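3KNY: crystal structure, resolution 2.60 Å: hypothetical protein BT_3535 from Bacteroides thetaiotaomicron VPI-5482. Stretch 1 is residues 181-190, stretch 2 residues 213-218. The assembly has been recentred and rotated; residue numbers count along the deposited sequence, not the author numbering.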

ATOM      1  N   SER A 181       3.720  -8.591  -8.386  1.00 27.67           N
ATOM      2  CA  SER A 181       3.362  -8.691  -9.760  1.00 28.87           C
ATOM      3  C   SER A 181       2.727  -7.378 -10.205  1.00 29.89           C
ATOM      4  O   SER A 181       2.359  -6.552  -9.372  1.00 31.87           O
ATOM      5  N   TYR A 182       2.622  -7.178 -11.511  1.00 29.35           N
ATOM      6  CA  TYR A 182       1.953  -6.010 -12.040  1.00 28.66           C
ATOM      7  C   TYR A 182       0.615  -6.437 -12.664  1.00 30.13           C
ATOM      8  O   TYR A 182       0.587  -7.297 -13.533  1.00 28.19           O
ATOM      9  N   ASP A 183      -0.486  -5.853 -12.183  1.00 32.29           N
ATOM     10  CA  ASP A 183      -1.822  -6.146 -12.703  1.00 33.35           C
ATOM     11  C   ASP A 183      -2.105  -5.237 -13.881  1.00 36.20           C
ATOM     12  O   ASP A 183      -2.281  -4.031 -13.713  1.00 36.37           O
ATOM     13  N   LYS A 184      -2.189  -5.812 -15.076  1.00 39.51           N
ATOM     14  CA  LYS A 184      -2.304  -4.979 -16.286  1.00 41.58           C
ATOM     15  C   LYS A 184      -3.680  -4.345 -16.460  1.00 41.37           C
ATOM     16  O   LYS A 184      -3.800  -3.332 -17.139  1.00 42.67           O
ATOM     17  N   ASP A 185      -4.711  -4.912 -15.836  1.00 41.35           N
ATOM     18  CA  ASP A 185      -6.041  -4.277 -15.870  1.00 42.31           C
ATOM     19  C   ASP A 185      -6.109  -3.038 -14.967  1.00 42.04           C
ATOM     20  O   ASP A 185      -6.456  -1.948 -15.420  1.00 42.40           O
ATOM     21  N   LYS A 186      -5.793  -3.234 -13.684  1.00 40.24           N
ATOM     22  CA  LYS A 186      -5.840  -2.178 -12.679  1.00 38.81           C
ATOM     23  C   LYS A 186      -4.667  -1.224 -12.828  1.00 39.11           C
ATOM     24  O   LYS A 186      -4.718  -0.113 -12.318  1.00 39.47           O
ATOM     25  N   LYS A 187      -3.615  -1.669 -13.519  1.00 39.81           N
ATOM     26  CA  LYS A 187      -2.392  -0.881 -13.724  1.00 39.40           C
ATOM     27  C   LYS A 187      -1.731  -0.541 -12.383  1.00 38.42           C
ATOM     28  O   LYS A 187      -1.259   0.573 -12.178  1.00 38.07           O
ATOM     29  N   LEU A 188      -1.716  -1.527 -11.480  1.00 36.94           N
ATOM     30  CA  LEU A 188      -1.092  -1.413 -10.156  1.00 34.76           C
ATOM     31  C   LEU A 188      -0.021  -2.488  -9.957  1.00 31.46           C
ATOM     32  O   LEU A 188      -0.081  -3.549 -10.579  1.00 31.72           O
ATOM     33  N   ILE A 189       0.938  -2.215  -9.073  1.00 28.33           N
ATOM     34  CA  ILE A 189       1.857  -3.237  -8.576  1.00 25.94           C
ATOM     35  C   ILE A 189       1.227  -3.771  -7.306  1.00 25.74           C
ATOM     36  O   ILE A 189       0.788  -2.985  -6.512  1.00 26.20           O
ATOM     37  N   ALA A 190       1.137  -5.103  -7.154  1.00 27.55           N
ATOM     38  CA  ALA A 190       0.577  -5.779  -5.957  1.00 27.26           C
ATOM     39  C   ALA A 190       1.695  -6.497  -5.269  1.00 28.08           C
ATOM     40  O   ALA A 190       2.369  -7.282  -5.905  1.00 30.95           O
ATOM     41  N   THR A 213      -1.944  -7.494   1.565  1.00 23.64           N
ATOM     42  CA  THR A 213      -1.631  -7.051   0.215  1.00 24.73           C
ATOM     43  C   THR A 213      -1.656  -5.526   0.141  1.00 26.92           C
ATOM     44  O   THR A 213      -2.566  -4.878   0.623  1.00 28.42           O
ATOM     45  N   GLY A 214      -0.619  -4.969  -0.447  1.00 27.28           N
ATOM     46  CA  GLY A 214      -0.531  -3.569  -0.679  1.00 28.49           C
ATOM     47  C   GLY A 214      -0.360  -3.316  -2.166  1.00 30.24           C
ATOM     48  O   GLY A 214       0.348  -4.063  -2.866  1.00 31.86           O
ATOM     49  N   PHE A 215      -1.007  -2.249  -2.633  1.00 29.88           N
ATOM     50  CA  PHE A 215      -0.972  -1.848  -4.023  1.00 29.52           C
ATOM     51  C   PHE A 215      -0.209  -0.550  -4.188  1.00 30.29           C
ATOM     52  O   PHE A 215      -0.163   0.284  -3.292  1.00 27.78           O
HETATM   53  N   MSE A 216       0.397  -0.385  -5.354  1.00 31.80           N
HETATM   54  CA  MSE A 216       1.204   0.779  -5.629  1.00 31.26           C
HETATM   55  C   MSE A 216       0.907   1.321  -7.033  1.00 31.00           C
HETATM   56  O   MSE A 216       0.921   0.564  -8.014  1.00 27.56           O
ATOM     57  N   ILE A 217       0.595   2.617  -7.126  1.00 31.28           N
ATOM     58  CA  ILE A 217       0.504   3.253  -8.439  1.00 32.76           C
ATOM     59  C   ILE A 217       1.950   3.466  -8.875  1.00 33.86           C
ATOM     60  O   ILE A 217       2.663   4.272  -8.272  1.00 33.49           O
ATOM     61  N   PRO A 218       2.391   2.735  -9.906  1.00 33.41           N
ATOM     62  CA  PRO A 218       3.778   2.825 -10.353  1.00 35.19           C
ATOM     63  C   PRO A 218       4.128   4.218 -10.849  1.00 36.63           C
ATOM     64  O   PRO A 218       3.269   4.838 -11.477  1.00 38.77           O
ATOM     65  OXT PRO A 218       5.236   4.732 -10.652  1.00 35.27           O
TER

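Stretch 1 folds back on itself as a hairpin, and its second strand runs antiparallel to the C-terminal strand of stretch 2. Ser-181 is exposed and too far away to touch stretch 2. Tyr-182 (chi1 t) has its CA-to-CB bond sideways, yet the length of the tyrosine side chain brings CE1 of Tyr-182 to 4.0 Å from CG of Pro-218, an apolar contact at the chain terminus. Asp-183 (t) serves the turn instead: its OD1 accepts a hydrogen bond from N of Lys-186 at 3.0 Å and a weak one from N of Asp-185 at 2.7 Å, so a short carboxylate ties up amides at the bend. Lys-184 and Asp-185 (both m) stay exposed and clear of stretch 2. Lys-186 (m, then t throughout) points toward stretch 2; its extended chain carries NZ to 4.1 Å from CE2 of Phe-215, while the ammonium finds its hydrogen bond elsewhere in the structure. Lys-187 (m, t, t, chi4 -34°) has positive phi and a sideways CA-to-CB bond; its flexible chain lets NZ make a weak hydrogen bond with O of Lys-184 at 3.2 Å.

Apolar packing then takes over. The branched end of Leu-188 (m, t) spans two neighbours: CD1 lies 3.6 Å from CD2 of Phe-215, and CD2 lies 3.8 Å from CG1 of Ile-217. Ile-189 (m, t) pairs with the selenomethionine Met-216 (m, t, m) through two backbone hydrogen bonds, N to O of Met-216 at 3.0 Å and O to N of Met-216 at 2.9 Å. Their side chains share one face of the sheet, where branching suits Ile-189: its CG2 meets CE of Met-216 at 3.6 Å, while its CD1 reaches CB of Pro-218 at 4.0 Å. Ala-190 shares the other face with Phe-215 (m, chi2 88°); its single methyl, CB, lies close against the broad ring, 3.7 Å from CE2 of Phe-215.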

ATOM      1  CB  SER A 181       2.389  -9.815  -9.933  1.00 27.02           C
ATOM      2  OG  SER A 181       1.127  -9.364  -9.520  1.00 34.04           O
ATOM      3  CB  TYR A 182       2.852  -5.319 -13.050  1.00 25.18           C
ATOM      4  CG  TYR A 182       2.205  -4.165 -13.759  1.00 29.77           C
ATOM      5  CD1 TYR A 182       1.841  -3.022 -13.073  1.00 28.42           C
ATOM      6  CD2 TYR A 182       1.980  -4.209 -15.137  1.00 35.16           C
ATOM      7  CE1 TYR A 182       1.257  -1.951 -13.734  1.00 32.90           C
ATOM      8  CE2 TYR A 182       1.411  -3.159 -15.798  1.00 28.04           C
ATOM      9  CZ  TYR A 182       1.049  -2.029 -15.095  1.00 30.43           C
ATOM     10  OH  TYR A 182       0.451  -0.990 -15.762  1.00 38.78           O
ATOM     11  CB  ASP A 183      -2.876  -5.937 -11.625  1.00 31.10           C
ATOM     12  CG  ASP A 183      -4.265  -6.245 -12.114  1.00 34.35           C
ATOM     13  OD1 ASP A 183      -4.592  -5.918 -13.285  1.00 40.34           O
ATOM     14  OD2 ASP A 183      -5.044  -6.808 -11.326  1.00 37.20           O
ATOM     15  CB  LYS A 184      -1.877  -5.765 -17.531  1.00 41.88           C
ATOM     16  CG  LYS A 184      -0.391  -6.123 -17.533  1.00 47.79           C
ATOM     17  CD  LYS A 184      -0.024  -7.053 -18.695  1.00 57.71           C
ATOM     18  CE  LYS A 184       1.489  -7.047 -18.987  1.00 61.25           C
ATOM     19  NZ  LYS A 184       1.878  -7.986 -20.085  1.00 60.55           N
ATOM     20  CB  ASP A 185      -7.128  -5.244 -15.407  1.00 42.87           C
ATOM     21  CG  ASP A 185      -7.169  -6.486 -16.208  1.00 42.17           C
ATOM     22  OD1 ASP A 185      -6.996  -6.394 -17.440  1.00 45.43           O
ATOM     23  OD2 ASP A 185      -7.373  -7.554 -15.596  1.00 49.20           O
ATOM     24  CB  LYS A 186      -5.800  -2.776 -11.276  1.00 39.46           C
ATOM     25  CG  LYS A 186      -6.857  -3.836 -11.004  1.00 38.90           C
ATOM     26  CD  LYS A 186      -6.849  -4.182  -9.551  1.00 41.13           C
ATOM     27  CE  LYS A 186      -7.661  -5.403  -9.220  1.00 38.74           C
ATOM     28  NZ  LYS A 186      -7.132  -5.959  -7.961  1.00 38.56           N
ATOM     29  CB  LYS A 187      -2.686   0.368 -14.561  1.00 39.28           C
ATOM     30  CG  LYS A 187      -3.343   0.037 -15.927  1.00 47.03           C
ATOM     31  CD  LYS A 187      -3.865   1.285 -16.690  1.00 56.63           C
ATOM     32  CE  LYS A 187      -4.925   0.909 -17.735  1.00 61.25           C
ATOM     33  NZ  LYS A 187      -4.638  -0.438 -18.349  1.00 62.94           N
ATOM     34  CB  LEU A 188      -2.150  -1.610  -9.064  1.00 33.78           C
ATOM     35  CG  LEU A 188      -3.301  -0.617  -8.976  1.00 35.12           C
ATOM     36  CD1 LEU A 188      -4.285  -1.080  -7.893  1.00 32.35           C
ATOM     37  CD2 LEU A 188      -2.767   0.769  -8.674  1.00 27.01           C
ATOM     38  CB  ILE A 189       3.238  -2.647  -8.266  1.00 26.49           C
ATOM     39  CG1 ILE A 189       3.890  -2.113  -9.555  1.00 27.69           C
ATOM     40  CG2 ILE A 189       4.156  -3.679  -7.649  1.00 22.78           C
ATOM     41  CD1 ILE A 189       5.168  -1.291  -9.325  1.00 20.87           C
ATOM     42  CB  ALA A 190      -0.480  -6.810  -6.328  1.00 23.15           C
ATOM     43  CB  THR A 213      -2.601  -7.643  -0.819  1.00 25.91           C
ATOM     44  OG1 THR A 213      -2.476  -9.073  -0.829  1.00 29.36           O
ATOM     45  CG2 THR A 213      -2.310  -7.137  -2.225  1.00 19.39           C
ATOM     46  CB  PHE A 215      -2.394  -1.720  -4.576  1.00 30.29           C
ATOM     47  CG  PHE A 215      -3.117  -3.040  -4.688  1.00 24.53           C
ATOM     48  CD1 PHE A 215      -3.837  -3.537  -3.630  1.00 23.85           C
ATOM     49  CD2 PHE A 215      -3.025  -3.805  -5.851  1.00 31.93           C
ATOM     50  CE1 PHE A 215      -4.504  -4.767  -3.730  1.00 27.22           C
ATOM     51  CE2 PHE A 215      -3.671  -5.029  -5.967  1.00 26.18           C
ATOM     52  CZ  PHE A 215      -4.416  -5.510  -4.891  1.00 30.98           C
HETATM   53  CB  MSE A 216       2.666   0.390  -5.491  1.00 31.33           C
HETATM   54  CG  MSE A 216       3.058   0.109  -4.080  1.00 33.65           C
HETATM   55 SE   MSE A 216       4.824  -0.629  -3.941  0.75 30.23          SE
HETATM   56  CE  MSE A 216       4.474  -2.501  -4.266  1.00 28.94           C
ATOM     57  CB  ILE A 217      -0.256   4.605  -8.459  1.00 33.39           C
ATOM     58  CG1 ILE A 217      -1.721   4.414  -8.050  1.00 32.19           C
ATOM     59  CG2 ILE A 217      -0.193   5.217  -9.884  1.00 28.60           C
ATOM     60  CD1 ILE A 217      -2.631   5.631  -8.333  1.00 32.97           C
ATOM     61  CB  PRO A 218       3.857   1.836 -11.520  1.00 36.76           C
ATOM     62  CG  PRO A 218       2.479   1.386 -11.803  1.00 35.11           C
ATOM     63  CD  PRO A 218       1.539   1.961 -10.816  1.00 32.82           C
TER